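Local atomic coordinates of racemase, putative (Roseobacter denitrificans, PDB entry 3TCS), a protein that binds magnesium and D-alanine and may be a magnesium-dependent racemase or hydro-lyase of the mandelate racemase family. Residues G226-E231 against G329-F334; E187-M192 against L202-N207; K26-F31 against Q68-M73. All blocks are in the same frame, centred on the assembly; numbering follows the deposited sequence.

Contact 1. Residues G226-E231 against G329-F334; sequences GFCHFE and GKYLEF. With MG (magnesium ion), chain J; DAL (D-alanine), chain L.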
loop_
_atom_site.group_PDB
_atom_site.type_symbol
_atom_site.label_atom_id
_atom_site.label_comp_id
_atom_site.label_asym_id
_atom_site.label_seq_id
_atom_site.Cartn_x
_atom_site.Cartn_y
_atom_site.Cartn_z
ATOM N N GLY B 226 17.477 -30.591 -11.889
ATOM C CA GLY B 226 17.303 -29.788 -13.082
ATOM C C GLY B 226 16.223 -28.724 -13.149
ATOM O O GLY B 226 15.892 -28.300 -14.250
ATOM N N PHE B 227 15.657 -28.303 -12.019
ATOM C CA PHE B 227 14.646 -27.241 -12.060
ATOM C C PHE B 227 15.360 -25.990 -12.570
ATOM O O PHE B 227 16.555 -25.827 -12.348
ATOM C CB PHE B 227 14.062 -26.967 -10.668
ATOM C CG PHE B 227 12.917 -27.867 -10.296
ATOM C CD1 PHE B 227 13.089 -29.245 -10.218
ATOM C CD2 PHE B 227 11.667 -27.329 -9.995
ATOM C CE1 PHE B 227 12.031 -30.079 -9.840
ATOM C CE2 PHE B 227 10.605 -28.147 -9.619
ATOM C CZ PHE B 227 10.788 -29.528 -9.540
ATOM N N CYS B 228 14.635 -25.096 -13.233
ATOM C CA CYS B 228 15.270 -23.899 -13.781
ATOM C C CYS B 228 14.693 -22.588 -13.269
ATOM O O CYS B 228 15.094 -21.522 -13.727
ATOM C CB CYS B 228 15.142 -23.912 -15.302
ATOM S SG CYS B 228 13.422 -23.821 -15.875
ATOM N N HIS B 229 13.795 -22.657 -12.292
ATOM C CA HIS B 229 13.129 -21.452 -11.808
ATOM C C HIS B 229 12.718 -21.616 -10.337
ATOM O O HIS B 229 11.934 -22.494 -10.008
ATOM C CB HIS B 229 11.925 -21.248 -12.744
ATOM C CG HIS B 229 11.032 -20.099 -12.404
ATOM N ND1 HIS B 229 10.784 -19.077 -13.294
ATOM C CD2 HIS B 229 10.205 -19.890 -11.353
ATOM C CE1 HIS B 229 9.836 -18.296 -12.812
ATOM N NE2 HIS B 229 9.464 -18.767 -11.636
ATOM N N PHE B 230 13.280 -20.780 -9.463
ATOM C CA PHE B 230 12.999 -20.815 -8.024
ATOM C C PHE B 230 12.368 -19.473 -7.653
ATOM O O PHE B 230 13.061 -18.464 -7.478
ATOM C CB PHE B 230 14.310 -21.041 -7.253
ATOM C CG PHE B 230 14.128 -21.324 -5.779
ATOM C CD1 PHE B 230 12.866 -21.544 -5.235
ATOM C CD2 PHE B 230 15.237 -21.395 -4.943
ATOM C CE1 PHE B 230 12.713 -21.834 -3.875
ATOM C CE2 PHE B 230 15.101 -21.684 -3.586
ATOM C CZ PHE B 230 13.838 -21.904 -3.050
ATOM N N GLU B 231 11.046 -19.474 -7.519
ATOM C CA GLU B 231 10.308 -18.248 -7.243
ATOM C C GLU B 231 10.023 -17.891 -5.789
ATOM O O GLU B 231 9.627 -18.742 -4.986
ATOM C CB GLU B 231 8.987 -18.284 -8.016
ATOM C CG GLU B 231 8.230 -16.965 -8.054
ATOM C CD GLU B 231 7.090 -16.996 -9.063
ATOM O OE1 GLU B 231 7.215 -17.730 -10.066
ATOM O OE2 GLU B 231 6.088 -16.277 -8.870
ATOM N N GLY B 329 10.450 -13.159 -20.895
ATOM C CA GLY B 329 10.968 -14.377 -20.308
ATOM C C GLY B 329 10.601 -15.552 -21.200
ATOM O O GLY B 329 10.152 -15.355 -22.332
ATOM N N LYS B 330 10.747 -16.769 -20.681
ATOM C CA LYS B 330 10.499 -17.978 -21.458
ATOM C C LYS B 330 9.055 -18.401 -21.682
ATOM O O LYS B 330 8.769 -19.140 -22.621
ATOM C CB LYS B 330 11.230 -19.161 -20.814
ATOM C CG LYS B 330 12.708 -18.936 -20.532
ATOM C CD LYS B 330 13.241 -20.066 -19.653
ATOM C CE LYS B 330 14.655 -19.792 -19.173
ATOM N NZ LYS B 330 15.174 -20.897 -18.312
ATOM N N TYR B 331 8.142 -17.943 -20.835
ATOM C CA TYR B 331 6.762 -18.389 -20.957
ATOM C C TYR B 331 5.749 -17.604 -20.143
ATOM O O TYR B 331 6.096 -16.858 -19.228
ATOM C CB TYR B 331 6.684 -19.874 -20.560
ATOM C CG TYR B 331 7.771 -20.303 -19.574
ATOM C CD1 TYR B 331 8.473 -21.498 -19.758
ATOM C CD2 TYR B 331 8.134 -19.490 -18.499
ATOM C CE1 TYR B 331 9.513 -21.864 -18.905
ATOM C CE2 TYR B 331 9.179 -19.848 -17.633
ATOM C CZ TYR B 331 9.864 -21.035 -17.848
ATOM O OH TYR B 331 10.921 -21.379 -17.030
ATOM N N LEU B 332 4.485 -17.808 -20.500
ATOM C CA LEU B 332 3.335 -17.180 -19.856
ATOM C C LEU B 332 2.854 -18.064 -18.706
ATOM O O LEU B 332 2.653 -19.262 -18.896
ATOM C CB LEU B 332 2.190 -17.059 -20.868
ATOM C CG LEU B 332 0.821 -16.625 -20.340
ATOM C CD1 LEU B 332 0.749 -15.108 -20.341
ATOM C CD2 LEU B 332 -0.290 -17.211 -21.218
ATOM N N GLU B 333 2.663 -17.493 -17.520
ATOM C CA GLU B 333 2.150 -18.294 -16.415
ATOM C C GLU B 333 0.711 -18.647 -16.785
ATOM O O GLU B 333 -0.074 -17.776 -17.168
ATOM C CB GLU B 333 2.170 -17.512 -15.102
ATOM C CG GLU B 333 1.437 -18.249 -13.986
ATOM C CD GLU B 333 1.733 -17.716 -12.604
ATOM O OE1 GLU B 333 1.973 -16.500 -12.435
ATOM O OE2 GLU B 333 1.712 -18.536 -11.671
ATOM N N PHE B 334 0.361 -19.923 -16.695
ATOM C CA PHE B 334 -0.990 -20.327 -17.060
ATOM C C PHE B 334 -1.604 -21.228 -15.999
ATOM O O PHE B 334 -1.241 -22.392 -15.880
ATOM C CB PHE B 334 -0.962 -21.054 -18.402
ATOM C CG PHE B 334 -2.317 -21.212 -19.033
ATOM C CD1 PHE B 334 -2.901 -20.157 -19.729
ATOM C CD2 PHE B 334 -3.015 -22.408 -18.912
ATOM C CE1 PHE B 334 -4.168 -20.293 -20.298
ATOM C CE2 PHE B 334 -4.285 -22.555 -19.477
ATOM C CZ PHE B 334 -4.859 -21.493 -20.171
HETATM MG MG MG J . 4.645 -16.487 -7.479
HETATM N N DAL L . 3.239 -17.035 -9.303
HETATM C CA DAL L . 2.286 -17.776 -8.458
HETATM C CB DAL L . 0.942 -17.912 -9.160
HETATM C C DAL L . 2.090 -17.054 -7.168
HETATM O O DAL L . 3.015 -16.857 -6.448
HETATM O O HOH W 1 14.685 -19.806 -15.725
HETATM O O HOH W 2 11.919 -19.165 -15.943
HETATM O O HOH W 3 4.601 -15.551 -11.230
HETATM O O HOH W 4 5.478 -16.143 -5.582
#
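Tyr331 OH lies 3.7 Å from Cys228 SG, and a water ties the same hydroxyl to His229 ND1. Nearby Lys330 NZ also approaches Cys228 SG, and a second water joins that amine to Cys228 O. The polar links between the segments pass through water; no direct hydrogen bond joins them. On its other side His229 NE2 gives Glu231 OE1 a nearly straight hydrogen bond (2.9 Å, 172°), close to the imidazole plane and on the anti side of the carboxylate. With CG anti to the backbone N (chi1 177°), the imidazole can reach along its own strand to Glu231. Glu231 OE2 binds the magnesium at 2.0 Å; Asp205, Glu257, a water and the amino and carboxylate groups of D-alanine complete the site. A third water lies between the two carboxylates, 2.9 Å from Glu231 OE2 and 3.0 Å from Glu333 OE1. Replacing Glu333 with alanine would probably leave Ser139 OG and Cys308 N without their carboxylate partner and Lys167, which also pairs with Glu231, with one salt bridge fewer. The strands are not neighbours in the sheet: 229-231 lies between 201-205 and 252-255, whereas 332-335 pairs with 132-139, where Tyr137 meets Tyr331 edge-to-face, and Leu332 packs on helix 314-322.

Contact 2. Residues E187-M192 against L202-N207; sequences EIIPTM and LLIDAN. With MG (magnesium ion), chain J; DAL (D-alanine), chain L.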
loop_
_atom_site.group_PDB
_atom_site.type_symbol
_atom_site.label_atom_id
_atom_site.label_comp_id
_atom_site.label_asym_id
_atom_site.label_seq_id
_atom_site.Cartn_x
_atom_site.Cartn_y
_atom_site.Cartn_z
ATOM N N GLU B 187 9.778 -34.298 -1.245
ATOM C CA GLU B 187 9.159 -35.300 -2.104
ATOM C C GLU B 187 8.715 -34.766 -3.464
ATOM O O GLU B 187 8.917 -35.415 -4.488
ATOM C CB GLU B 187 7.949 -35.932 -1.403
ATOM C CG GLU B 187 7.090 -36.782 -2.332
ATOM C CD GLU B 187 5.907 -37.422 -1.630
ATOM O OE1 GLU B 187 5.407 -36.845 -0.640
ATOM O OE2 GLU B 187 5.464 -38.496 -2.081
ATOM N N ILE B 188 8.123 -33.578 -3.476
ATOM C CA ILE B 188 7.614 -33.023 -4.722
ATOM C C ILE B 188 8.678 -32.742 -5.784
ATOM O O ILE B 188 8.413 -32.887 -6.977
ATOM C CB ILE B 188 6.773 -31.740 -4.444
ATOM C CG1 ILE B 188 5.784 -31.508 -5.586
ATOM C CG2 ILE B 188 7.685 -30.536 -4.265
ATOM C CD1 ILE B 188 4.748 -30.427 -5.288
ATOM N N ILE B 189 9.884 -32.370 -5.364
ATOM C CA ILE B 189 10.939 -32.062 -6.325
ATOM C C ILE B 189 11.308 -33.259 -7.204
ATOM O O ILE B 189 11.196 -33.183 -8.426
ATOM C CB ILE B 189 12.177 -31.480 -5.605
ATOM C CG1 ILE B 189 11.799 -30.126 -4.989
ATOM C CG2 ILE B 189 13.337 -31.332 -6.576
ATOM C CD1 ILE B 189 12.907 -29.463 -4.200
ATOM N N PRO B 190 11.755 -34.380 -6.607
ATOM C CA PRO B 190 12.095 -35.525 -7.455
ATOM C C PRO B 190 10.866 -36.118 -8.146
ATOM O O PRO B 190 10.965 -36.613 -9.264
ATOM C CB PRO B 190 12.742 -36.512 -6.477
ATOM C CG PRO B 190 12.120 -36.158 -5.156
ATOM C CD PRO B 190 12.104 -34.645 -5.200
ATOM N N THR B 191 9.712 -36.061 -7.485
ATOM C CA THR B 191 8.483 -36.604 -8.064
ATOM C C THR B 191 8.125 -35.935 -9.387
ATOM O O THR B 191 7.738 -36.605 -10.342
ATOM C CB THR B 191 7.280 -36.466 -7.091
ATOM O OG1 THR B 191 7.489 -37.305 -5.950
ATOM C CG2 THR B 191 5.982 -36.885 -7.775
ATOM N N MET B 192 8.241 -34.614 -9.449
ATOM C CA MET B 192 7.925 -33.910 -10.692
ATOM C C MET B 192 8.894 -34.291 -11.814
ATOM O O MET B 192 8.478 -34.537 -12.948
ATOM C CB MET B 192 7.945 -32.398 -10.469
ATOM C CG MET B 192 6.744 -31.879 -9.684
ATOM S SD MET B 192 5.181 -32.313 -10.487
ATOM C CE MET B 192 5.335 -31.319 -11.974
ATOM N N LEU B 202 10.876 -27.381 -15.324
ATOM C CA LEU B 202 10.206 -27.462 -14.041
ATOM C C LEU B 202 10.524 -26.223 -13.229
ATOM O O LEU B 202 11.690 -25.843 -13.077
ATOM C CB LEU B 202 10.641 -28.722 -13.291
ATOM C CG LEU B 202 10.293 -30.029 -14.006
ATOM C CD1 LEU B 202 10.798 -31.217 -13.192
ATOM C CD2 LEU B 202 8.776 -30.114 -14.193
ATOM N N LEU B 203 9.470 -25.594 -12.722
ATOM C CA LEU B 203 9.571 -24.380 -11.926
ATOM C C LEU B 203 8.956 -24.643 -10.558
ATOM O O LEU B 203 8.151 -25.559 -10.399
ATOM C CB LEU B 203 8.784 -23.247 -12.588
ATOM C CG LEU B 203 9.118 -22.800 -14.013
ATOM C CD1 LEU B 203 8.759 -23.891 -15.027
ATOM C CD2 LEU B 203 8.337 -21.529 -14.309
ATOM N N ILE B 204 9.327 -23.845 -9.570
ATOM C CA ILE B 204 8.736 -24.012 -8.252
ATOM C C ILE B 204 8.579 -22.626 -7.626
ATOM O O ILE B 204 9.317 -21.700 -7.962
ATOM C CB ILE B 204 9.589 -24.954 -7.364
ATOM C CG1 ILE B 204 8.706 -25.565 -6.273
ATOM C CG2 ILE B 204 10.760 -24.195 -6.757
ATOM C CD1 ILE B 204 9.296 -26.810 -5.622
ATOM N N ASP B 205 7.599 -22.482 -6.738
ATOM C CA ASP B 205 7.318 -21.197 -6.098
ATOM C C ASP B 205 7.164 -21.441 -4.601
ATOM O O ASP B 205 6.340 -22.257 -4.192
ATOM C CB ASP B 205 6.009 -20.627 -6.664
ATOM C CG ASP B 205 5.830 -19.147 -6.374
ATOM O OD1 ASP B 205 6.306 -18.674 -5.320
ATOM O OD2 ASP B 205 5.192 -18.466 -7.208
ATOM N N ALA B 206 7.944 -20.741 -3.784
ATOM C CA ALA B 206 7.879 -20.929 -2.332
ATOM C C ALA B 206 7.029 -19.888 -1.609
ATOM O O ALA B 206 6.863 -19.946 -0.390
ATOM C CB ALA B 206 9.290 -20.939 -1.750
ATOM N N ASN B 207 6.503 -18.934 -2.367
ATOM C CA ASN B 207 5.660 -17.874 -1.827
ATOM C C ASN B 207 6.089 -17.305 -0.473
ATOM O O ASN B 207 5.327 -17.339 0.492
ATOM C CB ASN B 207 4.206 -18.363 -1.767
ATOM C CG ASN B 207 3.590 -18.525 -3.154
ATOM O OD1 ASN B 207 3.255 -17.538 -3.821
ATOM N ND2 ASN B 207 3.459 -19.768 -3.602
HETATM MG MG MG J . 4.645 -16.487 -7.479
HETATM N N DAL L . 3.239 -17.035 -9.303
HETATM C CA DAL L . 2.286 -17.776 -8.458
HETATM C CB DAL L . 0.942 -17.912 -9.160
HETATM C C DAL L . 2.090 -17.054 -7.168
HETATM O O DAL L . 3.015 -16.857 -6.448
HETATM O O HOH W 4 5.478 -16.143 -5.582
#
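Helix 187-192 runs almost antiparallel to strand 202-205, their axes 10.1 Å apart at closest approach and inclined at 162°, which sets Ile189 against Ile204 and Met192 against Leu202. This is the return step of a right-handed beta-alpha-beta unit of the barrel, and the side chains that meet are all apolar. Ile204 carries one half of the interface: its CD1 is directed at the helix and meets two consecutive residues, lying 4.3 Å from Ile188 CG2 and 4.2 Å from Ile189 CG1. One helical turn past Ile188, Met192 meets Leu202, whose CD1 lies 3.9 Å from Met192 C and also rests on the CB of that methionine. The Met192 side chain, bent at its second and third torsions, also touches Val168 and Leu154. On the helix, Glu187 O accepts from both the N and the OG1 of Thr191, the hydroxyl coming from above the carbonyl plane.

Asp205, next along the strand, points to the barrel interior instead. A first torsion of -164° swings the carboxylate away from the backbone N and toward the metal, which OD2 binds at 2.1 Å. Its OD1 takes the backbone N of Asn207 at 3.0 Å, an Asx turn that would help fix the carboxylate's rotation, and faces a magnesium-bound water at 2.7 Å. Strand 201-205 pairs with 165-169 and 229-231 on its two sides, while helix 184-196 packs beside helix 147-161, and Ile189 reaches Phe227, which leads toward strand 229-231.

Contact 3. Residues K26-F31 against Q68-M73; sequences KAIETF and QVAPWM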
loop_
_atom_site.group_PDB
_atom_site.type_symbol
_atom_site.label_atom_id
_atom_site.label_comp_id
_atom_site.label_asym_id
_atom_site.label_seq_id
_atom_site.Cartn_x
_atom_site.Cartn_y
_atom_site.Cartn_z
ATOM N N LYS B 26 -14.940 10.848 -20.626
ATOM C CA LYS B 26 -16.241 11.386 -20.276
ATOM C C LYS B 26 -16.826 10.585 -19.120
ATOM O O LYS B 26 -17.474 11.139 -18.231
ATOM C CB LYS B 26 -17.153 11.298 -21.501
ATOM C CG LYS B 26 -18.591 11.706 -21.297
ATOM C CD LYS B 26 -19.366 11.478 -22.588
ATOM C CE LYS B 26 -20.823 11.894 -22.472
ATOM N NZ LYS B 26 -21.541 11.656 -23.765
ATOM N N ALA B 27 -16.579 9.278 -19.124
ATOM C CA ALA B 27 -17.114 8.415 -18.083
ATOM C C ALA B 27 -16.273 7.178 -17.793
ATOM O O ALA B 27 -15.534 6.688 -18.650
ATOM C CB ALA B 27 -18.518 7.980 -18.461
ATOM N N ILE B 28 -16.411 6.688 -16.567
ATOM C CA ILE B 28 -15.735 5.480 -16.108
ATOM C C ILE B 28 -16.781 4.698 -15.331
ATOM O O ILE B 28 -17.342 5.200 -14.353
ATOM C CB ILE B 28 -14.550 5.790 -15.176
ATOM C CG1 ILE B 28 -13.511 6.630 -15.916
ATOM C CG2 ILE B 28 -13.912 4.481 -14.704
ATOM C CD1 ILE B 28 -12.400 7.144 -15.034
ATOM N N GLU B 29 -17.056 3.480 -15.787
ATOM C CA GLU B 29 -18.045 2.611 -15.155
ATOM C C GLU B 29 -17.405 1.303 -14.717
ATOM O O GLU B 29 -16.477 0.825 -15.360
ATOM C CB GLU B 29 -19.153 2.273 -16.146
ATOM C CG GLU B 29 -19.922 3.466 -16.669
ATOM C CD GLU B 29 -20.657 3.143 -17.951
ATOM O OE1 GLU B 29 -20.001 3.087 -19.012
ATOM O OE2 GLU B 29 -21.886 2.930 -17.895
ATOM N N THR B 30 -17.908 0.727 -13.633
ATOM C CA THR B 30 -17.399 -0.554 -13.156
ATOM C C THR B 30 -18.571 -1.518 -12.984
ATOM O O THR B 30 -19.683 -1.111 -12.646
ATOM C CB THR B 30 -16.648 -0.424 -11.808
ATOM O OG1 THR B 30 -17.454 0.300 -10.875
ATOM C CG2 THR B 30 -15.323 0.302 -11.996
ATOM N N PHE B 31 -18.303 -2.792 -13.242
ATOM C CA PHE B 31 -19.281 -3.872 -13.138
ATOM C C PHE B 31 -18.503 -4.908 -12.340
ATOM O O PHE B 31 -17.551 -5.497 -12.848
ATOM C CB PHE B 31 -19.603 -4.388 -14.539
ATOM C CG PHE B 31 -20.032 -3.307 -15.491
ATOM C CD1 PHE B 31 -21.382 -3.065 -15.731
ATOM C CD2 PHE B 31 -19.083 -2.510 -16.129
ATOM C CE1 PHE B 31 -21.781 -2.048 -16.592
ATOM C CE2 PHE B 31 -19.469 -1.492 -16.989
ATOM C CZ PHE B 31 -20.824 -1.256 -17.224
ATOM N N GLN B 68 -11.097 7.508 -5.514
ATOM C CA GLN B 68 -9.753 8.058 -5.633
ATOM C C GLN B 68 -9.053 8.076 -6.981
ATOM O O GLN B 68 -7.963 8.632 -7.094
ATOM C CB GLN B 68 -8.863 7.346 -4.615
ATOM C CG GLN B 68 -9.329 7.545 -3.178
ATOM C CD GLN B 68 -8.627 6.618 -2.204
ATOM O OE1 GLN B 68 -9.048 5.481 -2.002
ATOM N NE2 GLN B 68 -7.545 7.096 -1.608
ATOM N N VAL B 69 -9.642 7.464 -8.001
ATOM C CA VAL B 69 -8.996 7.473 -9.310
ATOM C C VAL B 69 -9.786 8.286 -10.333
ATOM O O VAL B 69 -9.252 9.211 -10.952
ATOM C CB VAL B 69 -8.802 6.038 -9.848
ATOM C CG1 VAL B 69 -8.066 6.080 -11.185
ATOM C CG2 VAL B 69 -8.014 5.212 -8.844
ATOM N N ALA B 70 -11.057 7.945 -10.499
ATOM C CA ALA B 70 -11.923 8.627 -11.459
ATOM C C ALA B 70 -11.926 10.153 -11.355
ATOM O O ALA B 70 -11.886 10.853 -12.372
ATOM C CB ALA B 70 -13.350 8.097 -11.334
ATOM N N PRO B 71 -11.972 10.697 -10.130
ATOM C CA PRO B 71 -11.983 12.157 -9.987
ATOM C C PRO B 71 -10.797 12.872 -10.629
ATOM O O PRO B 71 -10.918 14.014 -11.075
ATOM C CB PRO B 71 -12.016 12.353 -8.474
ATOM C CG PRO B 71 -12.751 11.142 -7.997
ATOM C CD PRO B 71 -12.119 10.048 -8.816
ATOM N N TRP B 72 -9.652 12.201 -10.688
ATOM C CA TRP B 72 -8.456 12.811 -11.261
ATOM C C TRP B 72 -8.268 12.536 -12.745
ATOM O O TRP B 72 -7.464 13.199 -13.404
ATOM C CB TRP B 72 -7.220 12.332 -10.500
ATOM C CG TRP B 72 -7.364 12.480 -9.027
ATOM C CD1 TRP B 72 -7.404 11.479 -8.103
ATOM C CD2 TRP B 72 -7.545 13.703 -8.304
ATOM N NE1 TRP B 72 -7.605 12.001 -6.847
ATOM C CE2 TRP B 72 -7.695 13.364 -6.942
ATOM C CE3 TRP B 72 -7.597 15.052 -8.676
ATOM C CZ2 TRP B 72 -7.894 14.327 -5.948
ATOM C CZ3 TRP B 72 -7.795 16.010 -7.687
ATOM C CH2 TRP B 72 -7.942 15.641 -6.339
ATOM N N MET B 73 -9.012 11.570 -13.275
ATOM C CA MET B 73 -8.879 11.206 -14.681
ATOM C C MET B 73 -9.998 11.693 -15.590
ATOM O O MET B 73 -9.778 11.921 -16.783
ATOM C CB MET B 73 -8.729 9.690 -14.805
ATOM C CG MET B 73 -7.487 9.169 -14.101
ATOM S SD MET B 73 -7.185 7.423 -14.354
ATOM C CE MET B 73 -6.353 7.456 -15.946
#
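The N-terminal domain of the enolase-superfamily fold, an antiparallel sheet covered by helices, supplies this contact, in which Ile28 of strand 25-32 packs on Ala70 in the 68-73 part of helix 58-73. A single methyl does most of the work. Ile28 CD1 lies equally close to the CA and the CB of Ala70, 3.9 Å from each, so it covers the corner where the alanine side chain leaves the helix. The isoleucine chain is stretched toward the helix: CG1 is anti to the carbonyl carbon (chi1 -61°) and CD1 continues outward (chi2 172°). At the margin the same methyl comes within 4.5 Å of Met73 CB. The small alanine side chain is consistent with the close approach, 6.8 Å between the CA atoms of Ile28 and Ala70.

The helix is kinked here: Pro71 has no N-H to give, and Trp72 N also misses the bond to the turn before. Trp72 N bonds instead to Val69 O at 3.0 Å and Met73 N to Ala70 O at 3.1 Å, both three residues back. On the strand, Lys26 and Ala27 both face Thr42 in a classic beta bulge just before Ile28. Beyond the pair, Met73 fills in toward helices 81-91 and 98-119, Ile28 also touches Val39, and Gln68 hydrogen-bonds Tyr99 of the second subunit. Between segments 26-31 and 68-73 there is no hydrogen bond or salt bridge, but two residues along the strand Thr30 OG1 bonds His66 NE2 of the same helix, so this apolar contact, resting on shape and buried aliphatic carbon, lies next to a polar tie.

Contacts 1 and 2 belong to the barrel and touch each other: Glu231 N probably hydrogen-bonds Ile204 O across neighbouring strands, and both contacts reach the same magnesium, D-alanine and coordinating water. Their chemistry nevertheless differs. Contact 1 spans the barrel interior with carboxylates, a histidine and waters, and is partly buried, with Lys330 at an exposed edge; the touching residues of contact 2 are all buried, with apolar packing on the outer side of the strand and metal binding on the inner. Contact 3 resembles that packing, apolar across its two segments, although Thr30 bonds His66 of the same helix close by; it sits in the N-terminal domain, its centre about 36 Å from that of contact 1.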